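Local atomic coordinates of sensor protein (Bacteroides thetaiotaomicron, PDB entry 2X7X), a protein that binds beta-D-fructose through this periplasmic domain of a hybrid two-component system, whose remaining parts probably act as a sensor histidine kinase and transcription regulator. Residues 13-17 and 18-22; 56-60 and 61-65; 75-78 and 79-83; 109-112 and 113-117; 138-141 and 142-145. All coordinates share one frame; numbering follows the deposited sequence.

The five contacts come in series along the chain, all inside the periplasmic binding protein domain with its two sheet-and-helix lobes. Contacts 1, 2 and 3 belong to the lobe built on the parallel sheet that contains strands 8-13, 65-68 and 90-93. Helices 48-60 and 73-85 bring contacts 2 and 3 into touch, with centres 14 Å apart. Contacts 4 and 5, centres 12 Å apart, meet where helix 110-124 packs on helix 141-155. Helix 141-155 follows strand 128-135 of the mixed sheet, so contacts 1 and 5, centres 17 Å apart, bring the two lobes to the bound fructose across the cleft, as in periplasmic binding proteins; contact 2 lies away from it.

Contact 1 of 5, residues 13-17 and 18-22; sequences QCSDD and SWRHK. With FRU (beta-D-fructofuranose), chain E.
Strand 8-13 gives way to helix 18-31, and the first turn is tied by His21 N to Asp17 O at 2.8 Å. Asp17 is the N-cap: OD2 takes a nearly straight bond from Arg20 N (2.9 Å, 172°) and a weak one from Trp19 N. Its CG sits between the backbone N and the carbonyl carbon (chi1 45°), which turns OD2 back onto the helix start while OD1 accepts from fructose O1 at 2.7 Å. Arg20 bends at chi2 and sends NE to the same O1 (2.8 Å). Its guanidinium has Cys14 SG over one face and Trp19 CZ3 over the other, and NH2 donates weakly to Gln13 OE1, with the amide and guanidinium planes 46° apart; Gln13 NE2 is hydrogen-bonded to Asn24 OD1. Trp19 offers a ring face to sugar C3, and its NE1 bonds Tyr245 O. Asp94 salt-bridges Arg20 NH1. O1 lies between a carboxylate acceptor and a guanidinium donor, and Asp17, capping with OD2 and binding with OD1, serves both helix start and sugar.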
loop_
_atom_site.group_PDB
_atom_site.type_symbol
_atom_site.label_atom_id
_atom_site.label_comp_id
_atom_site.label_asym_id
_atom_site.label_seq_id
_atom_site.Cartn_x
_atom_site.Cartn_y
_atom_site.Cartn_z
ATOM N N GLN A 13 -6.300 16.746 21.973
ATOM C CA GLN A 13 -5.170 16.013 21.423
ATOM C C GLN A 13 -3.933 16.339 22.245
ATOM O O GLN A 13 -3.662 17.507 22.513
ATOM C CB GLN A 13 -4.993 16.427 19.961
ATOM C CG GLN A 13 -4.208 15.493 19.092
ATOM C CD GLN A 13 -4.957 14.236 18.724
ATOM O OE1 GLN A 13 -4.926 13.254 19.461
ATOM N NE2 GLN A 13 -5.597 14.239 17.557
ATOM N N CYS A 14 -3.190 15.308 22.642
ATOM C CA CYS A 14 -2.055 15.476 23.555
ATOM C C CYS A 14 -0.880 16.244 22.952
ATOM O O CYS A 14 -0.083 16.859 23.667
ATOM C CB CYS A 14 -1.587 14.117 24.091
ATOM S SG CYS A 14 -1.146 12.887 22.820
ATOM N N SER A 15 -0.771 16.218 21.634
ATOM C CA SER A 15 0.324 16.910 20.977
ATOM C C SER A 15 0.017 17.189 19.523
ATOM O O SER A 15 -1.079 16.880 19.049
ATOM C CB SER A 15 1.637 16.115 21.112
ATOM O OG SER A 15 1.446 14.736 20.897
ATOM N N ASP A 16 0.997 17.774 18.831
ATOM C CA ASP A 16 0.852 18.155 17.420
ATOM C C ASP A 16 2.098 17.834 16.592
ATOM O O ASP A 16 3.181 18.326 16.886
ATOM C CB ASP A 16 0.534 19.639 17.302
ATOM C CG ASP A 16 0.483 20.091 15.870
ATOM O OD1 ASP A 16 -0.427 19.619 15.133
ATOM O OD2 ASP A 16 1.377 20.886 15.481
ATOM N N ASP A 17 1.915 17.023 15.553
ATOM C CA ASP A 17 2.995 16.507 14.692
ATOM C C ASP A 17 2.365 15.833 13.465
ATOM O O ASP A 17 1.142 15.813 13.334
ATOM C CB ASP A 17 3.855 15.491 15.458
ATOM C CG ASP A 17 3.010 14.479 16.251
ATOM O OD1 ASP A 17 3.224 14.391 17.481
ATOM O OD2 ASP A 17 2.127 13.797 15.664
ATOM N N SER A 18 3.185 15.245 12.595
ATOM C CA SER A 18 2.675 14.651 11.350
ATOM C C SER A 18 1.757 13.437 11.561
ATOM O O SER A 18 0.929 13.126 10.694
ATOM C CB SER A 18 3.815 14.311 10.383
ATOM O OG SER A 18 4.659 13.326 10.936
ATOM N N TRP A 19 1.905 12.764 12.704
ATOM C CA TRP A 19 1.031 11.649 13.065
ATOM C C TRP A 19 -0.362 12.156 13.468
ATOM O O TRP A 19 -1.365 11.730 12.902
ATOM C CB TRP A 19 1.664 10.805 14.174
ATOM C CG TRP A 19 0.953 9.508 14.401
ATOM C CD1 TRP A 19 1.231 8.309 13.823
ATOM C CD2 TRP A 19 -0.170 9.289 15.262
ATOM N NE1 TRP A 19 0.352 7.351 14.275
ATOM C CE2 TRP A 19 -0.518 7.930 15.158
ATOM C CE3 TRP A 19 -0.917 10.117 16.116
ATOM C CZ2 TRP A 19 -1.576 7.371 15.874
ATOM C CZ3 TRP A 19 -1.970 9.561 16.824
ATOM C CH2 TRP A 19 -2.290 8.201 16.697
ATOM N N ARG A 20 -0.416 13.076 14.430
ATOM C CA ARG A 20 -1.672 13.766 14.764
ATOM C C ARG A 20 -2.297 14.453 13.535
ATOM O O ARG A 20 -3.496 14.296 13.270
ATOM C CB ARG A 20 -1.488 14.771 15.908
ATOM C CG ARG A 20 -0.805 14.231 17.159
ATOM C CD ARG A 20 -1.668 13.255 17.965
ATOM N NE ARG A 20 -0.861 12.435 18.872
ATOM C CZ ARG A 20 -1.338 11.444 19.633
ATOM N NH1 ARG A 20 -0.517 10.749 20.413
ATOM N NH2 ARG A 20 -2.637 11.139 19.629
ATOM N N HIS A 21 -1.482 15.178 12.774
ATOM C CA HIS A 21 -1.951 15.841 11.562
ATOM C C HIS A 21 -2.726 14.881 10.670
ATOM O O HIS A 21 -3.844 15.180 10.248
ATOM C CB HIS A 21 -0.795 16.474 10.794
ATOM C CG HIS A 21 -1.240 17.471 9.772
ATOM N ND1 HIS A 21 -1.591 18.767 10.100
ATOM C CD2 HIS A 21 -1.414 17.362 8.430
ATOM C CE1 HIS A 21 -1.953 19.413 9.004
ATOM N NE2 HIS A 21 -1.854 18.585 7.977
ATOM N N LYS A 22 -2.144 13.712 10.424
ATOM C CA LYS A 22 -2.793 12.694 9.612
ATOM C C LYS A 22 -4.136 12.209 10.192
ATOM O O LYS A 22 -5.101 12.011 9.447
ATOM C CB LYS A 22 -1.860 11.507 9.383
ATOM C CG LYS A 22 -2.310 10.623 8.236
ATOM C CD LYS A 22 -1.644 9.283 8.258
ATOM C CE LYS A 22 -2.357 8.336 7.320
ATOM N NZ LYS A 22 -2.450 6.977 7.917
HETATM C C1 FRU E . 2.077 11.038 17.931
HETATM C C2 FRU E . 2.931 10.074 18.736
HETATM C C3 FRU E . 3.419 8.898 17.895
HETATM C C4 FRU E . 3.322 7.744 18.874
HETATM C C5 FRU E . 2.033 8.090 19.606
HETATM C C6 FRU E . 1.883 7.468 20.993
HETATM O O1 FRU E . 1.949 12.269 18.637
HETATM O O2 FRU E . 4.010 10.808 19.325
HETATM O O3 FRU E . 4.734 9.100 17.358
HETATM O O4 FRU E . 3.284 6.467 18.227
HETATM O O5 FRU E . 2.124 9.509 19.762
HETATM O O6 FRU E . 0.575 7.772 21.517
#

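Contact 2 of 5, residues 56-60 and 61-65; sequences HYFMD and EGVDL
Val63 folds back against Phe58 where helix 48-60 ends, and this is the compact half of the contact. CG1 of Val63 lies 3.8 Å from Phe58 CD1, while its other methyl, CG2, sits between the backbone N and the carbonyl carbon and lies beside Phe58 O. The same carbonyl oxygen accepts from Val63 N at 3.2 Å in an almost straight bond (177°). Both side chains are buried, and Phe58 also packs on Glu40 and Arg42 of strand 38-43. The helix ends in a Schellman motif: Gly62, with phi 51°, turns into the left-handed region, its N giving a weak bond to Met59 O, while the wider-spanning bond runs from Val63 N to Phe58 O. A positive phi of this kind favours glycine. This turn leads the chain towards strand 65-68. On the solvent side Glu61 is exposed, though its N still bonds Tyr57 O at 3.0 Å. Its carboxylate crosses the far end of the Tyr57 ring with the two planes 44° apart, bringing CD to 3.6 Å from Tyr57 CE2 and OE2 to 3.1 Å from Tyr57 OH. Beyond this pair, Tyr57 forms a cation-pi contact with Arg42.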
loop_
_atom_site.group_PDB
_atom_site.type_symbol
_atom_site.label_atom_id
_atom_site.label_comp_id
_atom_site.label_asym_id
_atom_site.label_seq_id
_atom_site.Cartn_x
_atom_site.Cartn_y
_atom_site.Cartn_z
ATOM N N HIS A 56 -11.774 21.254 29.818
ATOM C CA HIS A 56 -12.679 22.212 30.469
ATOM C C HIS A 56 -13.375 23.117 29.451
ATOM O O HIS A 56 -14.580 23.356 29.565
ATOM C CB HIS A 56 -11.970 23.038 31.553
ATOM C CG HIS A 56 -11.584 22.245 32.766
ATOM N ND1 HIS A 56 -10.514 22.585 33.568
ATOM C CD2 HIS A 56 -12.114 21.120 33.305
ATOM C CE1 HIS A 56 -10.408 21.711 34.557
ATOM N NE2 HIS A 56 -11.367 20.811 34.418
ATOM N N TYR A 57 -12.620 23.588 28.454
ATOM C CA TYR A 57 -13.151 24.381 27.341
ATOM C C TYR A 57 -14.280 23.662 26.593
ATOM O O TYR A 57 -15.335 24.244 26.323
ATOM C CB TYR A 57 -12.020 24.741 26.370
ATOM C CG TYR A 57 -12.455 25.502 25.132
ATOM C CD1 TYR A 57 -12.177 26.865 24.991
ATOM C CD2 TYR A 57 -13.128 24.854 24.091
ATOM C CE1 TYR A 57 -12.573 27.568 23.847
ATOM C CE2 TYR A 57 -13.533 25.543 22.951
ATOM C CZ TYR A 57 -13.253 26.897 22.835
ATOM O OH TYR A 57 -13.657 27.564 21.696
ATOM N N PHE A 58 -14.044 22.401 26.248
ATOM C CA PHE A 58 -15.033 21.610 25.530
ATOM C C PHE A 58 -16.264 21.315 26.394
ATOM O O PHE A 58 -17.373 21.144 25.877
ATOM C CB PHE A 58 -14.403 20.319 24.994
ATOM C CG PHE A 58 -13.523 20.520 23.771
ATOM C CD1 PHE A 58 -14.000 21.197 22.646
ATOM C CD2 PHE A 58 -12.228 20.000 23.734
ATOM C CE1 PHE A 58 -13.189 21.372 21.515
ATOM C CE2 PHE A 58 -11.415 20.166 22.615
ATOM C CZ PHE A 58 -11.894 20.848 21.502
ATOM N N MET A 59 -16.061 21.265 27.708
ATOM C CA MET A 59 -17.155 21.087 28.662
ATOM C C MET A 59 -18.007 22.354 28.816
ATOM O O MET A 59 -19.231 22.270 28.907
ATOM C CB MET A 59 -16.610 20.654 30.018
ATOM C CG MET A 59 -16.455 19.154 30.181
ATOM S SD MET A 59 -15.466 18.679 31.617
ATOM C CE MET A 59 -15.688 20.083 32.727
ATOM N N ASP A 60 -17.354 23.516 28.852
ATOM C CA ASP A 60 -18.049 24.805 28.882
ATOM C C ASP A 60 -18.912 24.974 27.634
ATOM O O ASP A 60 -20.097 25.275 27.736
ATOM C CB ASP A 60 -17.058 25.972 29.002
ATOM C CG ASP A 60 -16.347 26.017 30.357
ATOM O OD1 ASP A 60 -16.735 25.269 31.284
ATOM O OD2 ASP A 60 -15.387 26.814 30.492
ATOM N N GLU A 61 -18.325 24.753 26.463
ATOM C CA GLU A 61 -19.063 24.853 25.209
ATOM C C GLU A 61 -20.137 23.784 25.067
ATOM O O GLU A 61 -20.868 23.768 24.079
ATOM C CB GLU A 61 -18.116 24.761 24.025
ATOM C CG GLU A 61 -17.467 26.070 23.651
ATOM C CD GLU A 61 -17.014 26.089 22.200
ATOM O OE1 GLU A 61 -16.894 24.995 21.591
ATOM O OE2 GLU A 61 -16.785 27.201 21.667
ATOM N N GLY A 62 -20.220 22.891 26.050
ATOM C CA GLY A 62 -21.207 21.815 26.048
ATOM C C GLY A 62 -21.230 21.016 24.755
ATOM O O GLY A 62 -22.291 20.854 24.148
ATOM N N VAL A 63 -20.066 20.521 24.327
ATOM C CA VAL A 63 -19.982 19.704 23.111
ATOM C C VAL A 63 -20.772 18.410 23.285
ATOM O O VAL A 63 -20.936 17.910 24.402
ATOM C CB VAL A 63 -18.510 19.381 22.687
ATOM C CG1 VAL A 63 -17.784 20.637 22.211
ATOM C CG2 VAL A 63 -17.739 18.700 23.826
ATOM N N ASP A 64 -21.256 17.873 22.173
ATOM C CA ASP A 64 -22.089 16.676 22.202
ATOM C C ASP A 64 -21.289 15.395 22.471
ATOM O O ASP A 64 -21.843 14.399 22.950
ATOM C CB ASP A 64 -22.895 16.566 20.900
ATOM C CG ASP A 64 -23.804 17.777 20.671
ATOM O OD1 ASP A 64 -24.720 18.006 21.495
ATOM O OD2 ASP A 64 -23.598 18.503 19.671
ATOM N N LEU A 65 -19.990 15.431 22.162
ATOM C CA LEU A 65 -19.098 14.283 22.335
ATOM C C LEU A 65 -17.646 14.726 22.403
ATOM O O LEU A 65 -17.241 15.699 21.756
ATOM C CB LEU A 65 -19.290 13.255 21.208
ATOM C CG LEU A 65 -18.682 11.851 21.382
ATOM C CD1 LEU A 65 -19.561 10.782 20.737
ATOM C CD2 LEU A 65 -17.260 11.757 20.850
#

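Contact 3 of 5, residues 75-78 and 79-83; sequences PMTP and IVEEA
Ile79 opens the second segment, its CB 3.6 Å from Met76 O and its CD1 pointing back toward the N-terminal end, 4.0 Å from Pro75 O. Helix 73-85, to which both segments belong, is the crossover of a beta-alpha-beta unit between strands 65-68 and 90-93, with a kink at Pro78, whose nitrogen has no hydrogen to give to the turn before. The Pro78 ring flanks Ile79 on the exposed side, while the Ile79 side chain packs on Val55 of helix 48-60. Val80 follows and restores the regular pattern, its N bonding Met76 O at 3.0 Å. Its methyl CG2, beside the backbone N, lies near that same oxygen, and the side chain is buried against Val90 and Ile97. At Glu81 the backbone N reaches Thr77 O in a bond of 167°. Its side chain leans back toward Thr77, OE1 ending 3.8 Å from the methyl CG2; that oxygen is also hydrogen-bonded to Ser99 OG, and Thr77 OG1 to Ala73 O and Leu98 N. Glu82 N bonds Pro78 O at 3.0 Å. The Glu82 chain is extended beyond CG, and its OE2 accepts a weak bond from His56 NE2. Nearer the backbone, Glu82 CG rests 3.4 Å from Pro78 O.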
loop_
_atom_site.group_PDB
_atom_site.type_symbol
_atom_site.label_atom_id
_atom_site.label_comp_id
_atom_site.label_asym_id
_atom_site.label_seq_id
_atom_site.Cartn_x
_atom_site.Cartn_y
_atom_site.Cartn_z
ATOM N N PRO A 75 -2.350 11.873 35.507
ATOM C CA PRO A 75 -2.835 13.240 35.673
ATOM C C PRO A 75 -4.127 13.518 34.930
ATOM O O PRO A 75 -4.908 14.351 35.374
ATOM C CB PRO A 75 -1.707 14.087 35.089
ATOM C CG PRO A 75 -0.494 13.216 35.185
ATOM C CD PRO A 75 -1.016 11.853 34.877
ATOM N N MET A 76 -4.371 12.825 33.829
ATOM C CA MET A 76 -5.565 13.112 33.051
ATOM C C MET A 76 -6.805 12.336 33.499
ATOM O O MET A 76 -7.928 12.669 33.099
ATOM C CB MET A 76 -5.302 12.885 31.562
ATOM C CG MET A 76 -5.831 14.015 30.678
ATOM S SD MET A 76 -5.136 15.643 31.119
ATOM C CE MET A 76 -3.396 15.268 31.152
ATOM N N THR A 77 -6.609 11.312 34.323
ATOM C CA THR A 77 -7.724 10.478 34.780
ATOM C C THR A 77 -8.833 11.304 35.457
ATOM O O THR A 77 -9.973 11.265 35.006
ATOM C CB THR A 77 -7.251 9.284 35.662
ATOM O OG1 THR A 77 -6.450 8.400 34.870
ATOM C CG2 THR A 77 -8.444 8.500 36.222
ATOM N N PRO A 78 -8.503 12.077 36.513
ATOM C CA PRO A 78 -9.577 12.881 37.124
ATOM C C PRO A 78 -10.332 13.740 36.098
ATOM O O PRO A 78 -11.574 13.791 36.113
ATOM C CB PRO A 78 -8.839 13.761 38.146
ATOM C CG PRO A 78 -7.362 13.603 37.847
ATOM C CD PRO A 78 -7.207 12.276 37.191
ATOM N N ILE A 79 -9.585 14.364 35.190
ATOM C CA ILE A 79 -10.166 15.250 34.190
ATOM C C ILE A 79 -11.117 14.549 33.209
ATOM O O ILE A 79 -12.128 15.116 32.812
ATOM C CB ILE A 79 -9.079 16.079 33.480
ATOM C CG1 ILE A 79 -8.755 17.318 34.307
ATOM C CG2 ILE A 79 -9.543 16.540 32.099
ATOM C CD1 ILE A 79 -7.846 17.089 35.491
ATOM N N VAL A 80 -10.811 13.319 32.819
ATOM C CA VAL A 80 -11.736 12.591 31.949
ATOM C C VAL A 80 -12.968 12.114 32.738
ATOM O O VAL A 80 -14.090 12.108 32.210
ATOM C CB VAL A 80 -11.034 11.437 31.165
ATOM C CG1 VAL A 80 -12.037 10.527 30.486
ATOM C CG2 VAL A 80 -10.104 12.006 30.127
ATOM N N GLU A 81 -12.759 11.728 34.000
ATOM C CA GLU A 81 -13.860 11.313 34.874
ATOM C C GLU A 81 -14.918 12.410 35.043
ATOM O O GLU A 81 -16.119 12.124 34.969
ATOM C CB GLU A 81 -13.339 10.825 36.223
ATOM C CG GLU A 81 -12.890 9.368 36.195
ATOM C CD GLU A 81 -12.143 8.933 37.450
ATOM O OE1 GLU A 81 -11.904 7.716 37.597
ATOM O OE2 GLU A 81 -11.788 9.799 38.285
ATOM N N GLU A 82 -14.472 13.653 35.235
ATOM C CA GLU A 82 -15.369 14.815 35.231
ATOM C C GLU A 82 -16.270 14.831 34.006
ATOM O O GLU A 82 -17.498 14.795 34.136
ATOM C CB GLU A 82 -14.590 16.121 35.282
ATOM C CG GLU A 82 -13.835 16.348 36.563
ATOM C CD GLU A 82 -13.082 17.656 36.534
ATOM O OE1 GLU A 82 -12.099 17.803 37.303
ATOM O OE2 GLU A 82 -13.480 18.539 35.732
ATOM N N ALA A 83 -15.670 14.872 32.819
ATOM C CA ALA A 83 -16.449 14.852 31.588
ATOM C C ALA A 83 -17.436 13.681 31.563
ATOM O O ALA A 83 -18.548 13.815 31.056
ATOM C CB ALA A 83 -15.543 14.809 30.390
#

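Contact 4 of 5, residues 109-112 and 113-117; sequences DNYE and IGRSV
Tyr111 and Arg115, one turn apart, meet edge to edge: NH2 of the arginine lies 3.6 Å from CE1, near the plane of the ring, and CE1 in turn lies in the guanidinium plane, with the two planes 39° apart. Both side chains leave the helix with CG anti to the backbone N (chi1 -175° for Tyr111), and the arginine stays extended as far as NE. Glu112 instead bends at chi2 (-54°), which lays its carboxylate alongside the arginine stem, OE2 3.3 Å from Arg115 CD. Its OE1 makes a long salt bridge to NH2 at 3.8 Å; the oxygen stands well out of the guanidinium plane, so the attraction is one of charges without an N-H directed at it. These residues form the start of helix 110-124, with Asp109 as N-cap: OD2 accepts from Tyr111 N at 3.0 Å, from above the carboxylate plane, and weakly from Glu112 N. Ser116 returns to the backbone, its OG donating to Glu112 O at 3.1 Å while Ser116 N reaches that oxygen from the opposite face of the carbonyl plane. Ile113 places CG1 3.4 Å from Asp109 O and packs on Phe243. Asn110 is buried near the sugar site, with OD1 accepting from Arg146 NE, a fructose-binding residue, and ND2 bonded to Tyr245 OH.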
loop_
_atom_site.group_PDB
_atom_site.type_symbol
_atom_site.label_atom_id
_atom_site.label_comp_id
_atom_site.label_asym_id
_atom_site.label_seq_id
_atom_site.Cartn_x
_atom_site.Cartn_y
_atom_site.Cartn_z
ATOM N N ASP A 109 -2.873 -2.171 19.863
ATOM C CA ASP A 109 -2.276 -2.730 21.091
ATOM C C ASP A 109 -0.778 -2.430 21.211
ATOM O O ASP A 109 0.053 -3.034 20.523
ATOM C CB ASP A 109 -2.526 -4.233 21.214
ATOM C CG ASP A 109 -2.179 -4.772 22.596
ATOM O OD1 ASP A 109 -2.614 -5.899 22.910
ATOM O OD2 ASP A 109 -1.493 -4.080 23.383
ATOM N N ASN A 110 -0.440 -1.517 22.111
ATOM C CA ASN A 110 0.943 -1.093 22.249
ATOM C C ASN A 110 1.833 -2.158 22.854
ATOM O O ASN A 110 3.031 -2.203 22.566
ATOM C CB ASN A 110 1.040 0.259 22.978
ATOM C CG ASN A 110 0.634 1.426 22.080
ATOM O OD1 ASN A 110 1.402 1.864 21.234
ATOM N ND2 ASN A 110 -0.584 1.901 22.239
ATOM N N TYR A 111 1.250 -3.031 23.674
ATOM C CA TYR A 111 2.012 -4.094 24.317
ATOM C C TYR A 111 2.475 -5.079 23.247
ATOM O O TYR A 111 3.647 -5.461 23.195
ATOM C CB TYR A 111 1.162 -4.792 25.370
ATOM C CG TYR A 111 1.877 -5.838 26.200
ATOM C CD1 TYR A 111 2.005 -7.154 25.752
ATOM C CD2 TYR A 111 2.404 -5.522 27.449
ATOM C CE1 TYR A 111 2.656 -8.119 26.523
ATOM C CE2 TYR A 111 3.051 -6.488 28.223
ATOM C CZ TYR A 111 3.167 -7.778 27.751
ATOM O OH TYR A 111 3.797 -8.725 28.521
ATOM N N GLU A 112 1.548 -5.464 22.380
ATOM C CA GLU A 112 1.842 -6.371 21.290
ATOM C C GLU A 112 2.857 -5.809 20.304
ATOM O O GLU A 112 3.671 -6.549 19.759
ATOM C CB GLU A 112 0.556 -6.769 20.574
ATOM C CG GLU A 112 -0.163 -7.909 21.282
ATOM C CD GLU A 112 0.737 -9.126 21.500
ATOM O OE1 GLU A 112 0.701 -9.683 22.621
ATOM O OE2 GLU A 112 1.493 -9.505 20.558
ATOM N N ILE A 113 2.807 -4.501 20.080
ATOM C CA ILE A 113 3.818 -3.829 19.255
ATOM C C ILE A 113 5.211 -3.963 19.881
ATOM O O ILE A 113 6.162 -4.305 19.191
ATOM C CB ILE A 113 3.442 -2.361 18.949
ATOM C CG1 ILE A 113 2.260 -2.343 18.001
ATOM C CG2 ILE A 113 4.596 -1.631 18.304
ATOM C CD1 ILE A 113 1.579 -1.023 17.896
ATOM N N GLY A 114 5.303 -3.745 21.187
ATOM C CA GLY A 114 6.559 -3.890 21.899
ATOM C C GLY A 114 7.067 -5.304 21.737
ATOM O O GLY A 114 8.241 -5.534 21.396
ATOM N N ARG A 115 6.165 -6.252 21.967
ATOM C CA ARG A 115 6.461 -7.665 21.828
ATOM C C ARG A 115 7.025 -7.945 20.448
ATOM O O ARG A 115 8.103 -8.529 20.331
ATOM C CB ARG A 115 5.197 -8.456 22.052
ATOM C CG ARG A 115 5.408 -9.893 22.418
ATOM C CD ARG A 115 4.221 -10.712 21.907
ATOM N NE ARG A 115 4.145 -11.997 22.573
ATOM C CZ ARG A 115 3.887 -12.138 23.870
ATOM N NH1 ARG A 115 3.828 -13.354 24.412
ATOM N NH2 ARG A 115 3.679 -11.055 24.619
ATOM N N SER A 116 6.311 -7.501 19.411
ATOM C CA SER A 116 6.782 -7.589 18.031
ATOM C C SER A 116 8.163 -6.962 17.806
ATOM O O SER A 116 8.975 -7.499 17.042
ATOM C CB SER A 116 5.803 -6.904 17.101
ATOM O OG SER A 116 4.596 -7.594 17.043
ATOM N N VAL A 117 8.417 -5.813 18.432
ATOM C CA VAL A 117 9.693 -5.146 18.290
ATOM C C VAL A 117 10.786 -6.009 18.896
ATOM O O VAL A 117 11.824 -6.212 18.287
ATOM C CB VAL A 117 9.688 -3.766 18.950
ATOM C CG1 VAL A 117 11.100 -3.298 19.223
ATOM C CG2 VAL A 117 8.987 -2.793 18.081
#

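Contact 5 of 5, residues 138-141 and 142-145; sequences SGST and PAME. With FRU (beta-D-fructofuranose), chain E.
Pro142 follows Thr141 directly and carries the contact to the sugar: Thr141 OG1 lies 3.4 Å from Pro142 ring atom CD, while CG of the ring comes 3.4 Å from fructose O6, a van der Waals touch in the ligand pocket. Asp94, Arg95 and Trp170, all of that pocket, also pack on the proline. Ser140 comes next, its OG 3.6 Å from the methyl of Ala143. That hydroxyl lies between the backbone N and the carbonyl carbon (chi1 61°), and it is hydrogen-bonded to Leu137 O and weakly to Trp170 NE1. Ser140 is the N-cap of helix 141-155, and the proline sits in the first turn, where a backbone nitrogen has no carbonyl of a preceding turn to bond, so the lack of an N-H costs no helix bond. The turn closes through Met144 N to Ser140 O, 3.2 Å and in the carbonyl plane, and through Glu145 N to Thr141 O at 3.1 Å, the donor tilted from that plane. Farther from the sugar, Met144 runs extended beyond CG back over the loop, its CG 3.5 Å from Ser138 O and its terminal CE 3.6 Å from Gly139 O. Glu145 reaches along the other flank, OE2 4.0 Å from Thr141 CB, and forms a salt bridge with Lys96 NZ. Lys96 also gives its backbone N to Thr141 OG1.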
loop_
_atom_site.group_PDB
_atom_site.type_symbol
_atom_site.label_atom_id
_atom_site.label_comp_id
_atom_site.label_asym_id
_atom_site.label_seq_id
_atom_site.Cartn_x
_atom_site.Cartn_y
_atom_site.Cartn_z
ATOM N N SER A 138 7.329 8.839 29.808
ATOM C CA SER A 138 7.138 7.702 30.745
ATOM C C SER A 138 5.700 7.435 31.203
ATOM O O SER A 138 5.240 6.288 31.170
ATOM C CB SER A 138 8.058 7.828 31.964
ATOM O OG SER A 138 9.381 7.471 31.573
ATOM N N GLY A 139 4.995 8.494 31.593
ATOM C CA GLY A 139 3.644 8.368 32.120
ATOM C C GLY A 139 2.542 8.156 31.092
ATOM O O GLY A 139 1.373 8.066 31.467
ATOM N N SER A 140 2.894 8.086 29.805
ATOM C CA SER A 140 1.889 7.823 28.768
ATOM C C SER A 140 1.728 6.315 28.603
ATOM O O SER A 140 2.699 5.577 28.760
ATOM C CB SER A 140 2.267 8.484 27.433
ATOM O OG SER A 140 3.494 7.983 26.925
ATOM N N THR A 141 0.522 5.849 28.289
ATOM C CA THR A 141 0.313 4.396 28.230
ATOM C C THR A 141 1.018 3.704 27.050
ATOM O O THR A 141 1.404 2.534 27.182
ATOM C CB THR A 141 -1.187 3.944 28.362
ATOM O OG1 THR A 141 -1.958 4.376 27.232
ATOM C CG2 THR A 141 -1.808 4.471 29.655
ATOM N N PRO A 142 1.208 4.414 25.908
ATOM C CA PRO A 142 1.974 3.697 24.894
ATOM C C PRO A 142 3.436 3.485 25.299
ATOM O O PRO A 142 3.939 2.389 25.120
ATOM C CB PRO A 142 1.819 4.569 23.649
ATOM C CG PRO A 142 0.546 5.300 23.876
ATOM C CD PRO A 142 0.539 5.597 25.339
ATOM N N ALA A 143 4.100 4.479 25.888
ATOM C CA ALA A 143 5.493 4.266 26.343
ATOM C C ALA A 143 5.611 3.106 27.348
ATOM O O ALA A 143 6.529 2.289 27.251
ATOM C CB ALA A 143 6.090 5.532 26.931
ATOM N N MET A 144 4.688 3.050 28.305
ATOM C CA MET A 144 4.646 1.988 29.296
ATOM C C MET A 144 4.580 0.620 28.619
ATOM O O MET A 144 5.430 -0.247 28.860
ATOM C CB MET A 144 3.419 2.145 30.204
ATOM C CG MET A 144 3.531 3.208 31.288
ATOM S SD MET A 144 1.924 3.581 32.074
ATOM C CE MET A 144 2.440 5.030 32.997
ATOM N N GLU A 145 3.554 0.442 27.780
ATOM C CA GLU A 145 3.295 -0.828 27.123
ATOM C C GLU A 145 4.377 -1.164 26.098
ATOM O O GLU A 145 4.891 -2.289 26.097
ATOM C CB GLU A 145 1.895 -0.854 26.520
ATOM C CG GLU A 145 0.816 -0.977 27.564
ATOM C CD GLU A 145 -0.569 -0.576 27.078
ATOM O OE1 GLU A 145 -0.890 -0.770 25.875
ATOM O OE2 GLU A 145 -1.348 -0.064 27.924
HETATM C C1 FRU E . 2.077 11.038 17.931
HETATM C C2 FRU E . 2.931 10.074 18.736
HETATM C C3 FRU E . 3.419 8.898 17.895
HETATM C C4 FRU E . 3.322 7.744 18.874
HETATM C C5 FRU E . 2.033 8.090 19.606
HETATM C C6 FRU E . 1.883 7.468 20.993
HETATM O O1 FRU E . 1.949 12.269 18.637
HETATM O O2 FRU E . 4.010 10.808 19.325
HETATM O O3 FRU E . 4.734 9.100 17.358
HETATM O O4 FRU E . 3.284 6.467 18.227
HETATM O O5 FRU E . 2.124 9.509 19.762
HETATM O O6 FRU E . 0.575 7.772 21.517
#